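Local structure of polyporopepsin (Irpex lacteus, 1WKR) at residues P178-S183 against G190-I195; A269-W274 against L313-S318; D223-Y228 against G241-T246. The protein hydrolyses peptide bonds as a pepsin-like aspartic endopeptidase of broad specificity that also clots milk. All coordinates share one frame; numbering follows the deposited sequence.

Interaction 1. Residues P178-S183 against G190-I195; sequences PITSTS and GINQSI. Unlike the reference sequence in segment 190-195: Ser-194 (reference Thr).
Thr-180 meets Gly-190 and Asn-192 where the loop of 178-183, which follows strand 175-178, lies against the start of strand 190-197 in the pepsin-like fold. Its side chain also makes an ST turn, taking a hydrogen bond from Thr-182 N at 3.1 Å from OG1.

Two direct hydrogen bonds cross the contact. The backbone bond from Thr-180 N to Gly-190 O measures 2.9 Å and is fairly straight (162°), although the donor stands above the carbonyl plane. The second is made by side chains: Asn-192 ND2 donates to Thr-180 OG1 over 2.8 Å, bent to 139° and tilted from the amide plane, with the two side chains crossing at about a right angle. OG1 therefore accepts two N-H groups, one from each segment, and its place anti to the backbone N (chi1 -179°) serves both. With the hydroxyl gone, as in an alanine, Thr-182 N and Asn-192 ND2 would probably both lose this acceptor, leaving the Asn-192 amide held less firmly, by the water on OD1.

Packing gathers at the Gly-190 carbonyl. Thr-180 CG2 rests 3.6 Å from Gly-190 C, while the CG2 and CD1 branches of Ile-179 lie against the same peptide group. A separate CA-H...O contact runs from Ile-179 CA to Gly-190 O at 3.2 Å. Outside the pair, Ala-208 of strand 207-211 touches both Thr-180 and Asn-192.

Asn-192 is a predicted N-glycosylation site, but it carries no sugar here and its ND2 is bonded to Thr-180 OG1. Water completes the seam in two places. One molecule donates to Pro-178 O and accepts from Asn-192 N at 3.0 Å; the other accepts from Ser-181 N at 2.8 Å and donates to Asn-192 OD1 at 2.9 Å.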
ATOM      1  N   PRO A 178      -9.783   4.269 -14.900  1.00  4.82           N
ATOM      2  CA  PRO A 178      -8.576   5.003 -15.285  1.00  4.67           C
ATOM      3  C   PRO A 178      -7.944   5.716 -14.124  1.00  4.94           C
ATOM      4  O   PRO A 178      -8.669   6.130 -13.203  1.00  6.02           O
ATOM      5  CB  PRO A 178      -9.057   6.024 -16.333  1.00  5.80           C
ATOM      6  CG  PRO A 178     -10.440   5.562 -16.746  1.00  7.87           C
ATOM      7  CD  PRO A 178     -11.013   4.880 -15.494  1.00  5.53           C
ATOM      8  N   ILE A 179      -6.626   5.937 -14.154  1.00  4.40           N
ATOM      9  CA  ILE A 179      -6.058   6.809 -13.175  1.00  4.94           C
ATOM     10  C   ILE A 179      -6.745   8.156 -13.251  1.00  4.68           C
ATOM     11  O   ILE A 179      -6.964   8.705 -14.348  1.00  5.75           O
ATOM     12  CB  ILE A 179      -4.514   6.936 -13.342  1.00  4.86           C
ATOM     13  CG1 ILE A 179      -3.880   5.588 -13.132  1.00  6.49           C
ATOM     14  CG2 ILE A 179      -3.969   7.983 -12.342  1.00  5.95           C
ATOM     15  CD1 ILE A 179      -4.326   4.732 -11.945  1.00 11.10           C
ATOM     16  N   THR A 180      -7.106   8.736 -12.119  1.00  4.70           N
ATOM     17  CA  THR A 180      -7.861  10.001 -12.081  1.00  5.15           C
ATOM     18  C   THR A 180      -7.032  11.128 -12.718  1.00  4.95           C
ATOM     19  O   THR A 180      -5.812  11.167 -12.667  1.00  5.94           O
ATOM     20  CB  THR A 180      -8.145  10.337 -10.600  1.00  5.20           C
ATOM     21  OG1 THR A 180      -8.911  11.554 -10.586  1.00  6.45           O
ATOM     22  CG2 THR A 180      -6.915  10.561  -9.779  1.00  5.99           C
ATOM     23  N   SER A 181      -7.819  12.033 -13.297  1.00  6.97           N
ATOM     24  CA  SER A 181      -7.236  13.266 -13.856  1.00  7.63           C
ATOM     25  C   SER A 181      -7.004  14.304 -12.792  1.00  6.62           C
ATOM     26  O   SER A 181      -6.340  15.337 -13.064  1.00  7.92           O
ATOM     27  CB  SER A 181      -8.183  13.897 -14.916  1.00  8.87           C
ATOM     28  OG  SER A 181      -9.368  14.331 -14.286  1.00 17.76           O
ATOM     29  N   THR A 182      -7.505  14.125 -11.595  1.00  7.06           N
ATOM     30  CA  THR A 182      -7.448  15.115 -10.523  1.00  6.39           C
ATOM     31  C   THR A 182      -6.167  15.062  -9.795  1.00  7.70           C
ATOM     32  O   THR A 182      -5.740  13.932  -9.353  1.00  7.08           O
ATOM     33  CB  THR A 182      -8.625  14.898  -9.564  1.00  7.85           C
ATOM     34  OG1 THR A 182      -9.828  15.208 -10.285  1.00  9.79           O
ATOM     35  CG2 THR A 182      -8.528  15.763  -8.378  1.00  8.17           C
ATOM     36  N   SER A 183      -5.448  16.144  -9.639  1.00  7.20           N
ATOM     37  CA  SER A 183      -4.226  16.259  -8.925  1.00  6.92           C
ATOM     38  C   SER A 183      -4.433  16.639  -7.446  1.00  6.23           C
ATOM     39  O   SER A 183      -5.417  17.412  -7.185  1.00  8.00           O
ATOM     40  CB  SER A 183      -3.308  17.335  -9.635  1.00  6.41           C
ATOM     41  OG  SER A 183      -1.951  17.370  -9.000  0.30  7.17           O
ATOM     42  N   GLY A 190      -3.928   6.748  -8.341  1.00  3.53           N
ATOM     43  CA  GLY A 190      -5.104   7.578  -7.939  1.00  4.19           C
ATOM     44  C   GLY A 190      -6.302   7.211  -8.721  1.00  4.02           C
ATOM     45  O   GLY A 190      -6.252   7.001  -9.945  1.00  4.15           O
ATOM     46  N   ILE A 191      -7.430   7.127  -8.022  1.00  3.30           N
ATOM     47  CA  ILE A 191      -8.702   6.790  -8.629  1.00  3.97           C
ATOM     48  C   ILE A 191      -9.785   7.738  -8.094  1.00  3.61           C
ATOM     49  O   ILE A 191      -9.592   8.412  -7.088  1.00  4.39           O
ATOM     50  CB  ILE A 191      -9.126   5.310  -8.348  1.00  3.93           C
ATOM     51  CG1 ILE A 191      -9.386   5.083  -6.848  1.00  5.45           C
ATOM     52  CG2 ILE A 191      -8.027   4.341  -8.838  1.00  5.47           C
ATOM     53  CD1 ILE A 191      -9.971   3.733  -6.534  1.00  6.29           C
ATOM     54  N   ASN A 192     -10.926   7.743  -8.771  1.00  4.07           N
ATOM     55  CA  ASN A 192     -12.122   8.339  -8.256  1.00  4.23           C
ATOM     56  C   ASN A 192     -13.021   7.305  -7.619  1.00  4.29           C
ATOM     57  O   ASN A 192     -13.154   6.206  -8.180  1.00  4.92           O
ATOM     58  CB  ASN A 192     -12.861   9.065  -9.404  1.00  5.87           C
ATOM     59  CG  ASN A 192     -11.971  10.113 -10.048  1.00  6.39           C
ATOM     60  OD1 ASN A 192     -11.900  10.097 -11.374  1.00 11.77           O
ATOM     61  ND2 ASN A 192     -11.309  10.886  -9.376  1.00  4.77           N
ATOM     62  N   GLN A 193     -13.631   7.624  -6.469  1.00  4.03           N
ATOM     63  CA  GLN A 193     -14.599   6.697  -5.881  1.00  4.12           C
ATOM     64  C   GLN A 193     -15.571   7.492  -5.027  1.00  3.75           C
ATOM     65  O   GLN A 193     -15.281   8.650  -4.673  1.00  4.59           O
ATOM     66  CB  GLN A 193     -13.904   5.613  -5.012  1.00  4.24           C
ATOM     67  CG  GLN A 193     -13.558   6.083  -3.620  1.00  4.34           C
ATOM     68  CD  GLN A 193     -12.710   5.057  -2.857  1.00  4.43           C
ATOM     69  OE1 GLN A 193     -12.384   3.990  -3.376  1.00  5.10           O
ATOM     70  NE2 GLN A 193     -12.386   5.386  -1.611  1.00  4.32           N
ATOM     71  N   SER A 194     -16.662   6.861  -4.613  1.00  4.00           N
ATOM     72  CA  SER A 194     -17.497   7.335  -3.538  1.00  4.17           C
ATOM     73  C   SER A 194     -17.625   6.241  -2.494  1.00  4.22           C
ATOM     74  O   SER A 194     -17.354   5.074  -2.770  1.00  4.66           O
ATOM     75  CB  SER A 194     -18.872   7.762  -4.050  1.00  4.12           C
ATOM     76  OG  SER A 194     -19.586   6.593  -4.417  1.00  6.26           O
ATOM     77  N   ILE A 195     -18.073   6.628  -1.299  1.00  3.74           N
ATOM     78  CA  ILE A 195     -18.270   5.725  -0.188  1.00  4.58           C
ATOM     79  C   ILE A 195     -19.610   6.010   0.468  1.00  4.25           C
ATOM     80  O   ILE A 195     -19.916   7.188   0.782  1.00  5.21           O
ATOM     81  CB  ILE A 195     -17.129   5.850   0.888  1.00  4.65           C
ATOM     82  CG1 ILE A 195     -15.724   5.818   0.245  1.00  4.56           C
ATOM     83  CG2 ILE A 195     -17.279   4.708   1.915  1.00  6.49           C
ATOM     84  CD1 ILE A 195     -14.621   6.063   1.314  1.00  6.74           C
TER
HETATM   85  O   HOH W   1     -10.780   6.443 -11.465  1.00  6.79           O
HETATM   86  O   HOH W   2     -10.649  11.743 -13.405  1.00 16.91           O

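Interaction 2. Residues A269-W274 against L313-S318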
ATOM      1  N   ALA A 269     -18.589  -5.306   7.843  1.00  3.83           N
ATOM      2  CA  ALA A 269     -18.334  -4.959   9.240  1.00  3.75           C
ATOM      3  C   ALA A 269     -17.060  -5.595   9.741  1.00  4.07           C
ATOM      4  O   ALA A 269     -16.197  -4.889  10.347  1.00  4.80           O
ATOM      5  CB  ALA A 269     -19.516  -5.400  10.108  1.00  4.82           C
ATOM      6  N   ASN A 270     -16.835  -6.878   9.497  1.00  3.94           N
ATOM      7  CA  ASN A 270     -15.647  -7.503  10.037  1.00  4.01           C
ATOM      8  C   ASN A 270     -14.359  -6.906   9.398  1.00  4.23           C
ATOM      9  O   ASN A 270     -13.309  -6.790  10.053  1.00  4.18           O
ATOM     10  CB  ASN A 270     -15.655  -9.020   9.819  1.00  4.63           C
ATOM     11  CG  ASN A 270     -14.541  -9.698  10.580  1.00  3.54           C
ATOM     12  OD1 ASN A 270     -13.538 -10.124  10.022  1.00  4.66           O
ATOM     13  ND2 ASN A 270     -14.767  -9.874  11.903  1.00  4.96           N
ATOM     14  N   ALA A 271     -14.462  -6.567   8.102  1.00  3.37           N
ATOM     15  CA  ALA A 271     -13.313  -5.956   7.405  1.00  3.73           C
ATOM     16  C   ALA A 271     -12.988  -4.589   7.959  1.00  3.36           C
ATOM     17  O   ALA A 271     -11.870  -4.074   7.713  1.00  3.94           O
ATOM     18  CB  ALA A 271     -13.646  -5.814   5.922  1.00  3.42           C
ATOM     19  N   GLN A 272     -13.915  -3.930   8.656  1.00  3.21           N
ATOM     20  CA  GLN A 272     -13.693  -2.583   9.213  1.00  3.23           C
ATOM     21  C   GLN A 272     -13.015  -2.589  10.544  1.00  3.45           C
ATOM     22  O   GLN A 272     -12.753  -1.512  11.078  1.00  4.05           O
ATOM     23  CB  GLN A 272     -15.036  -1.849   9.327  1.00  3.98           C
ATOM     24  CG  GLN A 272     -15.583  -1.391   7.958  1.00  3.57           C
ATOM     25  CD  GLN A 272     -16.999  -0.886   8.087  1.00  3.75           C
ATOM     26  OE1 GLN A 272     -17.261   0.115   8.765  1.00  5.85           O
ATOM     27  NE2 GLN A 272     -17.929  -1.578   7.499  1.00  4.99           N
ATOM     28  N   ILE A 273     -12.707  -3.770  11.101  1.00  3.84           N
ATOM     29  CA  ILE A 273     -12.119  -3.843  12.460  1.00  3.98           C
ATOM     30  C   ILE A 273     -10.732  -4.435  12.402  1.00  4.32           C
ATOM     31  O   ILE A 273     -10.383  -5.227  11.519  1.00  4.60           O
ATOM     32  CB  ILE A 273     -13.045  -4.581  13.483  1.00  4.10           C
ATOM     33  CG1 ILE A 273     -12.920  -6.108  13.375  1.00  4.37           C
ATOM     34  CG2 ILE A 273     -14.463  -4.055  13.337  1.00  4.75           C
ATOM     35  CD1 ILE A 273     -13.729  -6.842  14.427  1.00  5.03           C
ATOM     36  N   TRP A 274      -9.884  -4.041  13.396  1.00  4.06           N
ATOM     37  CA  TRP A 274      -8.568  -4.612  13.580  1.00  4.19           C
ATOM     38  C   TRP A 274      -8.699  -6.071  14.038  1.00  4.19           C
ATOM     39  O   TRP A 274      -9.667  -6.353  14.809  1.00  4.78           O
ATOM     40  CB  TRP A 274      -7.803  -3.769  14.610  1.00  4.83           C
ATOM     41  CG  TRP A 274      -6.409  -4.191  14.879  1.00  6.13           C
ATOM     42  CD1 TRP A 274      -5.969  -5.066  15.787  1.00  6.73           C
ATOM     43  CD2 TRP A 274      -5.236  -3.766  14.136  1.00  8.02           C
ATOM     44  NE1 TRP A 274      -4.592  -5.261  15.691  1.00  8.04           N
ATOM     45  CE2 TRP A 274      -4.155  -4.475  14.680  1.00  8.30           C
ATOM     46  CE3 TRP A 274      -5.015  -2.924  13.053  1.00 10.10           C
ATOM     47  CZ2 TRP A 274      -2.791  -4.349  14.176  1.00 10.48           C
ATOM     48  CZ3 TRP A 274      -3.713  -2.712  12.592  1.00 11.85           C
ATOM     49  CH2 TRP A 274      -2.639  -3.466  13.100  1.00 11.07           C
ATOM     50  N   LEU A 313      -7.125  -3.500   1.196  1.00  3.28           N
ATOM     51  CA  LEU A 313      -6.579  -4.445   0.232  1.00  3.75           C
ATOM     52  C   LEU A 313      -6.469  -5.841   0.752  1.00  4.29           C
ATOM     53  O   LEU A 313      -6.340  -6.799  -0.008  1.00  4.12           O
ATOM     54  CB  LEU A 313      -5.229  -3.929  -0.249  1.00  3.64           C
ATOM     55  CG  LEU A 313      -5.308  -2.590  -0.987  1.00  4.06           C
ATOM     56  CD1 LEU A 313      -3.929  -1.998  -1.201  1.00  6.84           C
ATOM     57  CD2 LEU A 313      -6.036  -2.741  -2.314  1.00  4.63           C
ATOM     58  N   GLU A 314      -6.552  -6.057   2.094  1.00  3.38           N
ATOM     59  CA  GLU A 314      -6.703  -7.397   2.622  1.00  3.73           C
ATOM     60  C   GLU A 314      -7.986  -8.081   2.153  1.00  4.62           C
ATOM     61  O   GLU A 314      -8.116  -9.299   2.252  1.00  4.52           O
ATOM     62  CB  GLU A 314      -6.630  -7.403   4.149  1.00  5.10           C
ATOM     63  CG  GLU A 314      -5.237  -7.205   4.718  1.00  4.08           C
ATOM     64  CD  GLU A 314      -5.216  -7.042   6.209  1.00  4.50           C
ATOM     65  OE1 GLU A 314      -6.086  -6.286   6.716  1.00  5.08           O
ATOM     66  OE2 GLU A 314      -4.373  -7.610   6.893  1.00  6.10           O
ATOM     67  N   ARG A 315      -8.938  -7.283   1.663  1.00  3.53           N
ATOM     68  CA  ARG A 315     -10.239  -7.781   1.213  1.00  4.29           C
ATOM     69  C   ARG A 315     -10.438  -7.712  -0.287  1.00  4.01           C
ATOM     70  O   ARG A 315     -11.455  -8.234  -0.766  1.00  3.89           O
ATOM     71  CB  ARG A 315     -11.339  -7.031   1.932  1.00  4.19           C
ATOM     72  CG  ARG A 315     -11.305  -7.129   3.454  1.00  4.43           C
ATOM     73  CD  ARG A 315     -11.539  -8.526   3.964  1.00  4.65           C
ATOM     74  NE  ARG A 315     -11.439  -8.670   5.435  1.00  4.23           N
ATOM     75  CZ  ARG A 315     -12.344  -9.260   6.166  1.00  3.75           C
ATOM     76  NH1 ARG A 315     -13.553  -9.640   5.732  1.00  4.38           N
ATOM     77  NH2 ARG A 315     -12.073  -9.431   7.489  1.00  4.28           N
ATOM     78  N   PHE A 316      -9.544  -7.081  -1.052  1.00  3.77           N
ATOM     79  CA  PHE A 316      -9.699  -6.906  -2.498  1.00  3.94           C
ATOM     80  C   PHE A 316      -8.403  -7.111  -3.176  1.00  4.34           C
ATOM     81  O   PHE A 316      -7.354  -6.558  -2.759  1.00  4.23           O
ATOM     82  CB  PHE A 316     -10.271  -5.518  -2.801  1.00  4.10           C
ATOM     83  CG  PHE A 316     -11.642  -5.314  -2.174  1.00  3.66           C
ATOM     84  CD1 PHE A 316     -12.760  -5.905  -2.754  1.00  4.23           C
ATOM     85  CD2 PHE A 316     -11.798  -4.584  -1.013  1.00  4.21           C
ATOM     86  CE1 PHE A 316     -13.981  -5.801  -2.180  1.00  4.86           C
ATOM     87  CE2 PHE A 316     -13.072  -4.475  -0.446  1.00  5.47           C
ATOM     88  CZ  PHE A 316     -14.124  -5.091  -1.019  1.00  4.62           C
ATOM     89  N   TYR A 317      -8.400  -7.827  -4.277  1.00  3.72           N
ATOM     90  CA  TYR A 317      -7.218  -7.997  -5.138  1.00  3.38           C
ATOM     91  C   TYR A 317      -7.027  -6.705  -5.942  1.00  3.51           C
ATOM     92  O   TYR A 317      -8.031  -6.137  -6.416  1.00  4.06           O
ATOM     93  CB  TYR A 317      -7.462  -9.161  -6.102  1.00  4.18           C
ATOM     94  CG  TYR A 317      -6.266  -9.571  -6.925  1.00  3.99           C
ATOM     95  CD1 TYR A 317      -5.119 -10.082  -6.312  1.00  4.68           C
ATOM     96  CD2 TYR A 317      -6.282  -9.522  -8.317  1.00  5.16           C
ATOM     97  CE1 TYR A 317      -4.022 -10.530  -7.042  1.00  4.45           C
ATOM     98  CE2 TYR A 317      -5.204 -10.020  -9.049  1.00  4.74           C
ATOM     99  CZ  TYR A 317      -4.118 -10.496  -8.420  1.00  4.79           C
ATOM    100  OH  TYR A 317      -3.027 -11.002  -9.163  1.00  5.49           O
ATOM    101  N   SER A 318      -5.799  -6.258  -6.123  1.00  3.34           N
ATOM    102  CA  SER A 318      -5.570  -4.945  -6.824  1.00  4.04           C
ATOM    103  C   SER A 318      -4.545  -5.103  -7.899  1.00  3.81           C
ATOM    104  O   SER A 318      -3.569  -5.832  -7.805  1.00  3.77           O
ATOM    105  CB  SER A 318      -5.197  -3.881  -5.793  1.00  3.52           C
ATOM    106  OG  SER A 318      -4.070  -4.220  -4.989  1.00  4.48           O
TER
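Arg-315 reaches across to Asn-270 and Ala-271, and its guanidinium is met in two ways. At its edge, NH2 donates to Asn-270 OD1 over 3.0 Å with an N-H...O angle of 148°; the oxygen lies in the guanidinium plane, whereas the amide plane is turned 49° from it. Over one face sits Ala-271, whose CA stands 3.6 Å above the plane and over the centre of the group. Its methyl serves the nearer part of the chain as well, with Ala-271 CB 3.6 Å from Arg-315 NE and in van der Waals contact with CG. A bend at chi2 (-65°) folds the arginine chain round this methyl.

The next shell gives both polar ends further partners. Arg-315 NH1 is hydrogen-bonded to Ala-337 O, so neighbouring nitrogens of the buried cation have separate oxygen partners, which should limit its rotation. Asn-270 ND2 bonds to Asn-340 O, at the last residue of the chain, and to Tyr-250 OH, consistent with OD1 being kept turned to the arginine.

Further out, the 3-10 turn of 270-272 presents amide and methyl to one guanidinium; its bonds are Gln-272 N to Ala-269 O at 3.0 Å and Ile-273 N to Asn-270 O at 3.3 Å. Away from the active site, the contact joins this turn, in the C-terminal lobe of the pepsin-like fold between strands 263-267 and 289-295, to Arg-315, which follows the short helix 310-313 and leads into the strand that pairs with 142-146 and 326-331.

Interaction 3. Residues D223-Y228 against G241-T246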
ATOM      1  N   ASP A 223     -14.060  15.446   7.013  1.00  4.73           N
ATOM      2  CA  ASP A 223     -15.489  15.580   7.030  1.00  4.97           C
ATOM      3  C   ASP A 223     -16.223  14.280   6.832  1.00  5.04           C
ATOM      4  O   ASP A 223     -17.289  14.013   7.425  1.00  6.05           O
ATOM      5  CB  ASP A 223     -15.941  16.644   5.969  1.00  6.31           C
ATOM      6  CG  ASP A 223     -15.317  16.472   4.602  1.00  7.22           C
ATOM      7  OD1 ASP A 223     -14.105  16.257   4.439  1.00  6.97           O
ATOM      8  OD2 ASP A 223     -16.039  16.547   3.566  1.00 11.72           O
ATOM      9  N   ALA A 224     -15.647  13.345   6.026  1.00  5.14           N
ATOM     10  CA  ALA A 224     -16.189  12.005   5.864  1.00  4.97           C
ATOM     11  C   ALA A 224     -15.970  11.165   7.106  1.00  4.68           C
ATOM     12  O   ALA A 224     -16.875  10.415   7.512  1.00  4.77           O
ATOM     13  CB  ALA A 224     -15.467  11.362   4.675  1.00  4.97           C
ATOM     14  N   PHE A 225     -14.816  11.317   7.765  1.00  3.91           N
ATOM     15  CA  PHE A 225     -14.569  10.617   9.028  1.00  4.26           C
ATOM     16  C   PHE A 225     -15.546  11.022  10.071  1.00  3.98           C
ATOM     17  O   PHE A 225     -16.066  10.182  10.829  1.00  4.98           O
ATOM     18  CB  PHE A 225     -13.126  10.948   9.500  1.00  4.41           C
ATOM     19  CG  PHE A 225     -12.696  10.151  10.683  1.00  4.52           C
ATOM     20  CD1 PHE A 225     -12.410   8.798  10.589  1.00  5.13           C
ATOM     21  CD2 PHE A 225     -12.569  10.806  11.920  1.00  5.42           C
ATOM     22  CE1 PHE A 225     -11.984   8.097  11.677  1.00  6.08           C
ATOM     23  CE2 PHE A 225     -12.148  10.050  13.008  1.00  7.35           C
ATOM     24  CZ  PHE A 225     -11.815   8.711  12.899  1.00  6.48           C
ATOM     25  N   ALA A 226     -15.934  12.323  10.175  1.00  5.14           N
ATOM     26  CA  ALA A 226     -16.984  12.715  11.125  1.00  5.75           C
ATOM     27  C   ALA A 226     -18.257  12.058  10.816  1.00  5.12           C
ATOM     28  O   ALA A 226     -18.993  11.625  11.724  1.00  5.73           O
ATOM     29  CB  ALA A 226     -17.106  14.261  11.057  1.00  7.39           C
ATOM     30  N   LYS A 227     -18.643  11.935   9.543  1.00  4.95           N
ATOM     31  CA  LYS A 227     -19.915  11.246   9.157  1.00  4.92           C
ATOM     32  C   LYS A 227     -19.850   9.779   9.564  1.00  5.09           C
ATOM     33  O   LYS A 227     -20.869   9.199  10.018  1.00  5.10           O
ATOM     34  CB  LYS A 227     -20.168  11.339   7.664  1.00  5.40           C
ATOM     35  CG  LYS A 227     -20.536  12.793   7.266  1.00  6.46           C
ATOM     36  CD  LYS A 227     -20.769  12.846   5.711  1.00  9.62           C
ATOM     37  CE  LYS A 227     -20.874  14.337   5.347  1.00 10.83           C
ATOM     38  NZ  LYS A 227     -21.083  14.442   3.866  1.00 15.27           N
ATOM     39  N   TYR A 228     -18.689   9.137   9.368  1.00  4.45           N
ATOM     40  CA  TYR A 228     -18.539   7.713   9.728  1.00  4.55           C
ATOM     41  C   TYR A 228     -18.627   7.507  11.246  1.00  4.96           C
ATOM     42  O   TYR A 228     -19.269   6.540  11.710  1.00  5.14           O
ATOM     43  CB  TYR A 228     -17.205   7.264   9.190  1.00  4.82           C
ATOM     44  CG  TYR A 228     -16.869   5.817   9.499  1.00  4.63           C
ATOM     45  CD1 TYR A 228     -17.522   4.787   8.804  1.00  5.09           C
ATOM     46  CD2 TYR A 228     -15.967   5.466  10.495  1.00  5.31           C
ATOM     47  CE1 TYR A 228     -17.217   3.435   9.056  1.00  4.87           C
ATOM     48  CE2 TYR A 228     -15.674   4.119  10.744  1.00  4.85           C
ATOM     49  CZ  TYR A 228     -16.260   3.152  10.032  1.00  4.81           C
ATOM     50  OH  TYR A 228     -15.946   1.837  10.329  1.00  5.39           O
ATOM     51  N   GLY A 241      -5.321   4.869  19.492  1.00  8.09           N
ATOM     52  CA  GLY A 241      -5.409   5.759  18.395  1.00  9.02           C
ATOM     53  C   GLY A 241      -6.357   5.384  17.269  1.00  8.80           C
ATOM     54  O   GLY A 241      -6.422   5.988  16.204  1.00  9.29           O
ATOM     55  N   LEU A 242      -7.199   4.346  17.582  1.00  7.65           N
ATOM     56  CA  LEU A 242      -8.273   3.893  16.627  1.00  7.10           C
ATOM     57  C   LEU A 242      -9.599   4.243  17.182  1.00  7.42           C
ATOM     58  O   LEU A 242      -9.789   4.365  18.463  1.00  7.77           O
ATOM     59  CB  LEU A 242      -8.136   2.414  16.413  1.00  7.47           C
ATOM     60  CG  LEU A 242      -6.790   1.937  15.766  1.00  7.95           C
ATOM     61  CD1 LEU A 242      -6.825   0.461  15.549  1.00 11.10           C
ATOM     62  CD2 LEU A 242      -6.527   2.666  14.436  1.00  9.74           C
ATOM     63  N   LEU A 243     -10.630   4.309  16.393  1.00  6.32           N
ATOM     64  CA  LEU A 243     -12.011   4.384  16.895  1.00  5.92           C
ATOM     65  C   LEU A 243     -12.362   3.088  17.568  1.00  6.49           C
ATOM     66  O   LEU A 243     -11.847   2.030  17.205  1.00  6.51           O
ATOM     67  CB  LEU A 243     -12.927   4.585  15.727  1.00  6.36           C
ATOM     68  CG  LEU A 243     -12.912   5.958  15.064  1.00  6.66           C
ATOM     69  CD1 LEU A 243     -13.771   5.968  13.790  1.00  8.29           C
ATOM     70  CD2 LEU A 243     -13.337   7.070  16.012  1.00  6.89           C
ATOM     71  N   ARG A 244     -13.243   3.131  18.553  1.00  7.53           N
ATOM     72  CA  ARG A 244     -13.718   1.952  19.257  1.00  6.84           C
ATOM     73  C   ARG A 244     -15.249   1.899  19.205  1.00  6.16           C
ATOM     74  O   ARG A 244     -15.927   2.902  19.284  1.00  6.16           O
ATOM     75  CB  ARG A 244     -13.260   1.919  20.710  1.00  7.66           C
ATOM     76  CG  ARG A 244     -13.583   0.665  21.498  1.00 11.26           C
ATOM     77  CD  ARG A 244     -13.136   0.660  23.049  1.00 12.50           C
ATOM     78  NE  ARG A 244     -13.848  -0.522  23.784  1.00 14.31           N
ATOM     79  CZ  ARG A 244     -13.243  -1.512  24.356  1.00 15.56           C
ATOM     80  NH1 ARG A 244     -11.893  -1.629  24.531  1.00 17.08           N
ATOM     81  NH2 ARG A 244     -13.978  -2.551  24.739  1.00 15.77           N
ATOM     82  N   LEU A 245     -15.756   0.655  19.101  1.00  5.52           N
ATOM     83  CA  LEU A 245     -17.194   0.376  19.188  1.00  5.45           C
ATOM     84  C   LEU A 245     -17.428  -0.526  20.438  1.00  5.69           C
ATOM     85  O   LEU A 245     -16.653  -1.340  20.770  1.00  5.92           O
ATOM     86  CB  LEU A 245     -17.664  -0.456  17.951  1.00  5.19           C
ATOM     87  CG  LEU A 245     -17.546   0.258  16.614  1.00  4.47           C
ATOM     88  CD1 LEU A 245     -18.116  -0.677  15.531  1.00  5.00           C
ATOM     89  CD2 LEU A 245     -18.319   1.577  16.646  1.00  6.21           C
ATOM     90  N   THR A 246     -18.641  -0.315  20.994  1.00  6.11           N
ATOM     91  CA  THR A 246     -19.136  -1.299  21.972  1.00  6.50           C
ATOM     92  C   THR A 246     -19.563  -2.581  21.273  1.00  6.89           C
ATOM     93  O   THR A 246     -19.685  -2.675  20.053  1.00  6.49           O
ATOM     94  CB  THR A 246     -20.377  -0.738  22.690  1.00  6.84           C
ATOM     95  OG1 THR A 246     -21.435  -0.550  21.745  1.00  7.54           O
ATOM     96  CG2 THR A 246     -20.074   0.598  23.409  1.00  7.87           C
TER
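Leu-243 faces helix 222-232 and meets the rings of Phe-225 and Tyr-228, three residues apart on that helix. Its CB points toward the helix, and the branching begins at CG, set anti to the carbonyl carbon (chi1 -72°). CG already touches the far end of the phenylalanine, 3.7 Å from Phe-225 CZ.

Of the two methyls, CD1 does most of the work. It lies 3.5 Å from Phe-225 CZ and equally near CE1, and it also reaches the tyrosine, 4.0 Å from Tyr-228 CD2. There it comes to the ring's edge, in the plane of the ring, by way of the CD2-CE2 side. The other methyl, Leu-243 CD2, stays with the phenylalanine at 3.8 Å from CZ.

No hydrogen bond joins the two segments, so this is purely apolar packing of a helix on a short strand within the C-terminal lobe of the pepsin-like fold. The strand, about 243-245 and weakly bonded, runs antiparallel to both 235-236 and 289-295, and Leu-243 has a backbone hydrogen bond with Leu-291.

Tyr-228 also lies on Leu-291 and Val-293, so the ring packs the helix against strand 289-295. Phe-225 projects with CG anti to its own N (chi1 -172°), bringing CE1 and CZ to the leucine while the side chain also touches Asp-295.

In the fold
Interactions 2 and 3 touch directly: Gln-272 OE1 of 269-274 lies 2.7 Å from Tyr-228 OH of 223-228, a probable hydrogen bond, with the two centres 16 Å apart. Strand 289-295 is a further tie, since Leu-243 and Gln-272 both form backbone hydrogen bonds to it. Interaction 1 stands apart, its nearest atoms about 8 Å from interaction 2 and about 6 Å from interaction 3, although interactions 1 and 3 reach the same sheet. It is the nearest of the three to the active site, the Gly-190 position being about 9 Å from the side chain of Asp-212, without contact, whereas interactions 2 and 3 lie away from the active site.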